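Local structure of 4-hydroxy-tetrahydrodipicolinate synthase (Methylacidiphilum fumariolicum SolV, 6T3T) at residues A[10-24]-A[51-63]. The protein probably catalyses the condensation of pyruvate with aspartate semialdehyde to 4-hydroxy-tetrahydrodipicolinate, a step of lysine biosynthesis by the diaminopimelate route. Sequence-based numbering, arbitrary orientation.
Sequences IISPFHNGQIDRKAL and LSYEEHIELVRLT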
loop_
_atom_site.group_PDB
_atom_site.type_symbol
_atom_site.label_atom_id
_atom_site.label_comp_id
_atom_site.label_asym_id
_atom_site.label_seq_id
_atom_site.Cartn_x
_atom_site.Cartn_y
_atom_site.Cartn_z
ATOM N N ILE A 10 6.160 3.261 29.012
ATOM C CA ILE A 10 7.297 4.040 29.480
ATOM C C ILE A 10 8.542 3.692 28.687
ATOM O O ILE A 10 8.748 2.536 28.280
ATOM C CB ILE A 10 7.537 3.810 30.984
ATOM C CG1 ILE A 10 7.678 2.304 31.279
ATOM C CG2 ILE A 10 6.439 4.418 31.780
ATOM C CD1 ILE A 10 8.461 2.065 32.530
ATOM N N ILE A 11 9.397 4.705 28.493
ATOM C CA ILE A 11 10.776 4.456 28.045
ATOM C C ILE A 11 11.503 3.575 29.076
ATOM O O ILE A 11 11.129 3.510 30.247
ATOM C CB ILE A 11 11.525 5.784 27.850
ATOM C CG1 ILE A 11 11.517 6.592 29.150
ATOM C CG2 ILE A 11 10.882 6.650 26.757
ATOM C CD1 ILE A 11 12.688 7.568 29.280
ATOM N N SER A 12 12.581 2.926 28.639
ATOM C CA SER A 12 13.503 2.278 29.560
ATOM C C SER A 12 14.652 3.260 29.719
ATOM O O SER A 12 15.453 3.418 28.785
ATOM C CB SER A 12 14.014 0.930 29.034
ATOM O OG SER A 12 12.991 -0.031 28.991
ATOM N N PRO A 13 14.755 3.988 30.836
ATOM C CA PRO A 13 15.829 4.981 30.950
ATOM C C PRO A 13 17.172 4.284 31.104
ATOM O O PRO A 13 17.296 3.306 31.841
ATOM C CB PRO A 13 15.444 5.800 32.190
ATOM C CG PRO A 13 14.515 4.952 32.958
ATOM C CD PRO A 13 13.790 4.090 31.946
ATOM N N PHE A 14 18.148 4.728 30.309
ATOM C CA PHE A 14 19.497 4.192 30.357
ATOM C C PHE A 14 20.475 5.258 30.815
ATOM O O PHE A 14 20.393 6.416 30.386
ATOM C CB PHE A 14 19.947 3.698 28.981
ATOM C CG PHE A 14 19.124 2.587 28.433
ATOM C CD1 PHE A 14 18.693 1.555 29.245
ATOM C CD2 PHE A 14 18.786 2.569 27.083
ATOM C CE1 PHE A 14 17.953 0.515 28.708
ATOM C CE2 PHE A 14 18.038 1.541 26.556
ATOM C CZ PHE A 14 17.616 0.515 27.372
ATOM N N HIS A 15 21.477 4.822 31.572
ATOM C CA HIS A 15 22.578 5.684 31.971
ATOM C C HIS A 15 23.838 4.836 32.011
ATOM O O HIS A 15 23.941 3.912 32.834
ATOM C CB HIS A 15 22.300 6.317 33.331
ATOM C CG HIS A 15 23.378 7.236 33.798
ATOM N ND1 HIS A 15 23.702 8.398 33.134
ATOM C CD2 HIS A 15 24.186 7.183 34.883
ATOM C CE1 HIS A 15 24.675 9.017 33.781
ATOM N NE2 HIS A 15 24.990 8.296 34.842
ATOM N N ASN A 16 24.793 5.167 31.140
ATOM C CA ASN A 16 26.059 4.446 31.049
ATOM C C ASN A 16 25.838 2.964 30.756
ATOM O O ASN A 16 26.385 2.078 31.413
ATOM C CB ASN A 16 26.874 4.644 32.326
ATOM C CG ASN A 16 27.108 6.102 32.625
ATOM O OD1 ASN A 16 27.120 6.512 33.775
ATOM N ND2 ASN A 16 27.275 6.897 31.586
ATOM N N GLY A 17 25.003 2.704 29.769
ATOM C CA GLY A 17 24.793 1.351 29.318
ATOM C C GLY A 17 23.986 0.483 30.235
ATOM O O GLY A 17 23.839 -0.712 29.976
ATOM N N GLN A 18 23.381 1.048 31.269
ATOM C CA GLN A 18 22.620 0.219 32.203
ATOM C C GLN A 18 21.312 0.932 32.507
ATOM O O GLN A 18 21.146 2.117 32.182
ATOM C CB GLN A 18 23.450 -0.028 33.462
ATOM C CG GLN A 18 24.765 -0.755 33.146
ATOM C CD GLN A 18 25.842 -0.611 34.227
ATOM O OE1 GLN A 18 25.591 -0.120 35.345
ATOM N NE2 GLN A 18 27.073 -1.046 33.915
ATOM N N ILE A 19 20.382 0.201 33.124
ATOM C CA ILE A 19 19.118 0.786 33.556
ATOM C C ILE A 19 19.400 1.920 34.533
ATOM O O ILE A 19 20.199 1.776 35.463
ATOM C CB ILE A 19 18.211 -0.281 34.186
ATOM C CG1 ILE A 19 17.814 -1.334 33.156
ATOM C CG2 ILE A 19 16.955 0.346 34.794
ATOM C CD1 ILE A 19 17.160 -2.563 33.775
ATOM N N ASP A 20 18.794 3.080 34.282
ATOM C CA ASP A 20 18.901 4.252 35.145
ATOM C C ASP A 20 17.774 4.193 36.183
ATOM O O ASP A 20 16.624 4.551 35.895
ATOM C CB ASP A 20 18.843 5.529 34.310
ATOM C CG ASP A 20 19.090 6.786 35.138
ATOM O OD1 ASP A 20 18.996 6.728 36.390
ATOM O OD2 ASP A 20 19.372 7.840 34.525
ATOM N N ARG A 21 18.105 3.737 37.398
ATOM C CA ARG A 21 17.064 3.472 38.394
ATOM C C ARG A 21 16.466 4.757 38.948
ATOM O O ARG A 21 15.257 4.835 39.174
ATOM C CB ARG A 21 17.619 2.640 39.550
ATOM C CG ARG A 21 18.094 1.270 39.148
ATOM C CD ARG A 21 18.366 0.379 40.357
ATOM N NE ARG A 21 18.886 -0.901 39.892
ATOM C CZ ARG A 21 18.941 -2.009 40.620
ATOM N NH1 ARG A 21 18.503 -2.012 41.877
ATOM N NH2 ARG A 21 19.437 -3.120 40.081
ATOM N N LYS A 22 17.297 5.766 39.167
ATOM C CA LYS A 22 16.798 7.044 39.646
ATOM C C LYS A 22 15.863 7.690 38.624
ATOM O O LYS A 22 14.799 8.208 38.981
ATOM C CB LYS A 22 17.966 7.959 39.988
ATOM C CG LYS A 22 17.535 9.288 40.605
ATOM C CD LYS A 22 16.836 9.086 41.956
ATOM C CE LYS A 22 15.619 10.013 42.133
ATOM N NZ LYS A 22 14.395 9.426 41.487
ATOM N N ALA A 23 16.242 7.666 37.342
ATOM C CA ALA A 23 15.384 8.240 36.307
ATOM C C ALA A 23 14.070 7.484 36.218
ATOM O O ALA A 23 13.005 8.086 36.036
ATOM C CB ALA A 23 16.097 8.227 34.966
ATOM N N LEU A 24 14.130 6.163 36.345
ATOM C CA LEU A 24 12.919 5.358 36.310
ATOM C C LEU A 24 11.997 5.716 37.467
ATOM O O LEU A 24 10.784 5.868 37.282
ATOM C CB LEU A 24 13.284 3.870 36.338
ATOM C CG LEU A 24 12.140 2.863 36.269
ATOM C CD1 LEU A 24 11.303 3.052 35.011
ATOM C CD2 LEU A 24 12.693 1.460 36.350
ATOM N N LEU A 51 17.056 -4.914 25.105
ATOM C CA LEU A 51 17.301 -5.307 26.490
ATOM C C LEU A 51 17.724 -6.773 26.524
ATOM O O LEU A 51 17.179 -7.591 25.780
ATOM C CB LEU A 51 16.051 -5.133 27.354
ATOM C CG LEU A 51 15.226 -3.854 27.296
ATOM C CD1 LEU A 51 13.957 -4.071 28.081
ATOM C CD2 LEU A 51 16.001 -2.670 27.833
ATOM N N SER A 52 18.675 -7.106 27.399
ATOM C CA SER A 52 18.933 -8.513 27.671
ATOM C C SER A 52 17.730 -9.127 28.397
ATOM O O SER A 52 16.846 -8.420 28.900
ATOM C CB SER A 52 20.175 -8.684 28.530
ATOM O OG SER A 52 19.891 -8.252 29.852
ATOM N N TYR A 53 17.704 -10.456 28.486
ATOM C CA TYR A 53 16.589 -11.099 29.185
ATOM C C TYR A 53 16.479 -10.598 30.626
ATOM O O TYR A 53 15.397 -10.261 31.125
ATOM C CB TYR A 53 16.777 -12.627 29.147
ATOM C CG TYR A 53 15.755 -13.379 29.973
ATOM C CD1 TYR A 53 14.545 -13.753 29.428
ATOM C CD2 TYR A 53 15.994 -13.677 31.313
ATOM C CE1 TYR A 53 13.596 -14.403 30.188
ATOM C CE2 TYR A 53 15.057 -14.325 32.081
ATOM C CZ TYR A 53 13.857 -14.689 31.508
ATOM O OH TYR A 53 12.909 -15.345 32.255
ATOM N N GLU A 54 17.600 -10.584 31.320
ATOM C CA GLU A 54 17.680 -10.139 32.712
ATOM C C GLU A 54 17.454 -8.639 32.865
ATOM O O GLU A 54 16.868 -8.209 33.860
ATOM C CB GLU A 54 18.947 -10.786 33.223
ATOM C CG GLU A 54 18.377 -12.117 32.654
ATOM C CD GLU A 54 19.217 -13.247 32.149
ATOM O OE1 GLU A 54 19.949 -12.860 31.173
ATOM O OE2 GLU A 54 18.992 -14.449 32.520
ATOM N N GLU A 55 17.857 -7.833 31.886
ATOM C CA GLU A 55 17.404 -6.453 31.909
ATOM C C GLU A 55 15.883 -6.385 31.740
ATOM O O GLU A 55 15.222 -5.609 32.429
ATOM C CB GLU A 55 18.101 -5.642 30.824
ATOM C CG GLU A 55 19.437 -5.123 31.264
ATOM C CD GLU A 55 20.213 -4.530 30.128
ATOM O OE1 GLU A 55 20.101 -5.038 29.001
ATOM O OE2 GLU A 55 20.923 -3.537 30.356
ATOM N N HIS A 56 15.313 -7.202 30.842
ATOM C CA HIS A 56 13.858 -7.265 30.656
ATOM C C HIS A 56 13.149 -7.596 31.968
ATOM O O HIS A 56 12.156 -6.962 32.340
ATOM C CB HIS A 56 13.509 -8.317 29.601
ATOM C CG HIS A 56 12.119 -8.205 29.049
ATOM N ND1 HIS A 56 11.867 -8.024 27.702
ATOM C CD2 HIS A 56 10.906 -8.262 29.652
ATOM C CE1 HIS A 56 10.559 -7.979 27.503
ATOM N NE2 HIS A 56 9.955 -8.119 28.670
ATOM N N ILE A 57 13.651 -8.604 32.674
ATOM C CA ILE A 57 13.054 -9.003 33.939
ATOM C C ILE A 57 13.236 -7.904 34.973
ATOM O O ILE A 57 12.306 -7.585 35.717
ATOM C CB ILE A 57 13.669 -10.335 34.419
ATOM C CG1 ILE A 57 13.430 -11.432 33.382
ATOM C CG2 ILE A 57 13.079 -10.743 35.758
ATOM C CD1 ILE A 57 12.024 -11.475 32.877
ATOM N N GLU A 58 14.417 -7.278 35.005
ATOM C CA GLU A 58 14.707 -6.266 36.023
ATOM C C GLU A 58 13.865 -4.999 35.859
ATOM O O GLU A 58 13.456 -4.394 36.857
ATOM C CB GLU A 58 16.189 -5.903 36.004
ATOM C CG GLU A 58 16.609 -5.037 37.181
ATOM C CD GLU A 58 16.427 -5.743 38.533
ATOM O OE1 GLU A 58 16.397 -6.999 38.575
ATOM O OE2 GLU A 58 16.322 -5.037 39.557
ATOM N N LEU A 59 13.625 -4.556 34.628
ATOM C CA LEU A 59 12.795 -3.367 34.442
ATOM C C LEU A 59 11.380 -3.623 34.927
ATOM O O LEU A 59 10.777 -2.767 35.596
ATOM C CB LEU A 59 12.779 -2.951 32.968
ATOM C CG LEU A 59 13.830 -1.933 32.511
ATOM C CD1 LEU A 59 14.115 -2.100 31.030
ATOM C CD2 LEU A 59 13.401 -0.479 32.811
ATOM N N VAL A 60 10.861 -4.832 34.677
ATOM C CA VAL A 60 9.518 -5.140 35.149
ATOM C C VAL A 60 9.490 -5.217 36.669
ATOM O O VAL A 60 8.567 -4.702 37.315
ATOM C CB VAL A 60 9.011 -6.438 34.510
ATOM C CG1 VAL A 60 7.634 -6.832 35.114
ATOM C CG2 VAL A 60 8.933 -6.239 33.031
ATOM N N ARG A 61 10.522 -5.807 37.262
ATOM C CA ARG A 61 10.581 -5.908 38.715
ATOM C C ARG A 61 10.707 -4.535 39.357
ATOM O O ARG A 61 10.038 -4.249 40.357
ATOM C CB ARG A 61 11.740 -6.810 39.145
ATOM C CG ARG A 61 11.647 -7.263 40.596
ATOM C CD ARG A 61 12.459 -8.521 40.784
ATOM N NE ARG A 61 13.601 -8.488 39.887
ATOM C CZ ARG A 61 14.086 -9.550 39.247
ATOM N NH1 ARG A 61 13.501 -10.742 39.378
ATOM N NH2 ARG A 61 15.138 -9.397 38.447
ATOM N N LEU A 62 11.595 -3.690 38.820
ATOM C CA LEU A 62 11.771 -2.349 39.370
ATOM C C LEU A 62 10.484 -1.554 39.300
ATOM O O LEU A 62 10.130 -0.851 40.252
ATOM C CB LEU A 62 12.848 -1.602 38.600
ATOM C CG LEU A 62 14.268 -1.977 38.954
ATOM C CD1 LEU A 62 15.178 -1.508 37.821
ATOM C CD2 LEU A 62 14.639 -1.352 40.293
ATOM N N THR A 63 9.787 -1.637 38.162
ATOM C CA THR A 63 8.510 -0.959 38.008
ATOM C C THR A 63 7.521 -1.433 39.069
ATOM O O THR A 63 6.868 -0.617 39.719
ATOM C CB THR A 63 7.958 -1.178 36.594
ATOM O OG1 THR A 63 8.905 -0.704 35.623
ATOM C CG2 THR A 63 6.628 -0.445 36.413
HETATM O O HOH W 1 24.051 -4.048 30.062
HETATM O O HOH W 2 21.100 -2.668 33.212
#
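Ile19 and Leu59 illustrate how neighbouring outer elements of a TIM barrel join through a greasy seam with a wet margin. Ile19, its CG1 beside the backbone N (chi1 -64°), lays CD1 against Leu59 CG at 3.6 Å; its side chain and that of Leu62 pass in opposite directions, CG2 near Leu62 CD1. Leu24 adds to this packing, its CD2 3.8 Å from Leu62 CB and touching Leu59 CD2. The Leu59 methyls meet Ser12, whose OG is hydrogen-bonded to Gly46 O. At Leu59, a change to alanine is likely to leave a gap where Ile19 CD1, Leu24 CD2 and Ser12 now meet it. Leu51 CD2 approaches the Phe14 ring edge, 3.6 Å from CZ.

No direct hydrogen bond joins the segments; on the solvent side, water 2 bridges Ile19 N and Glu55 OE2. Ser52 N donates to Glu55 OE1 and Glu55 N to Ser52 OG, a capping box; OE1 also pairs with Arg268. Arg21 NH2 lies 3.7 Å from Glu58 OE2, a long salt bridge of charge alone; within the helix, Arg61 NH2 donates to Glu58 OE1.

Hairpin 14-19 and helix 21-32 follow barrel strand 5-9, helix 53-67 follows strand 38-40, and helix 82-95 packs on Tyr53 and Ile57.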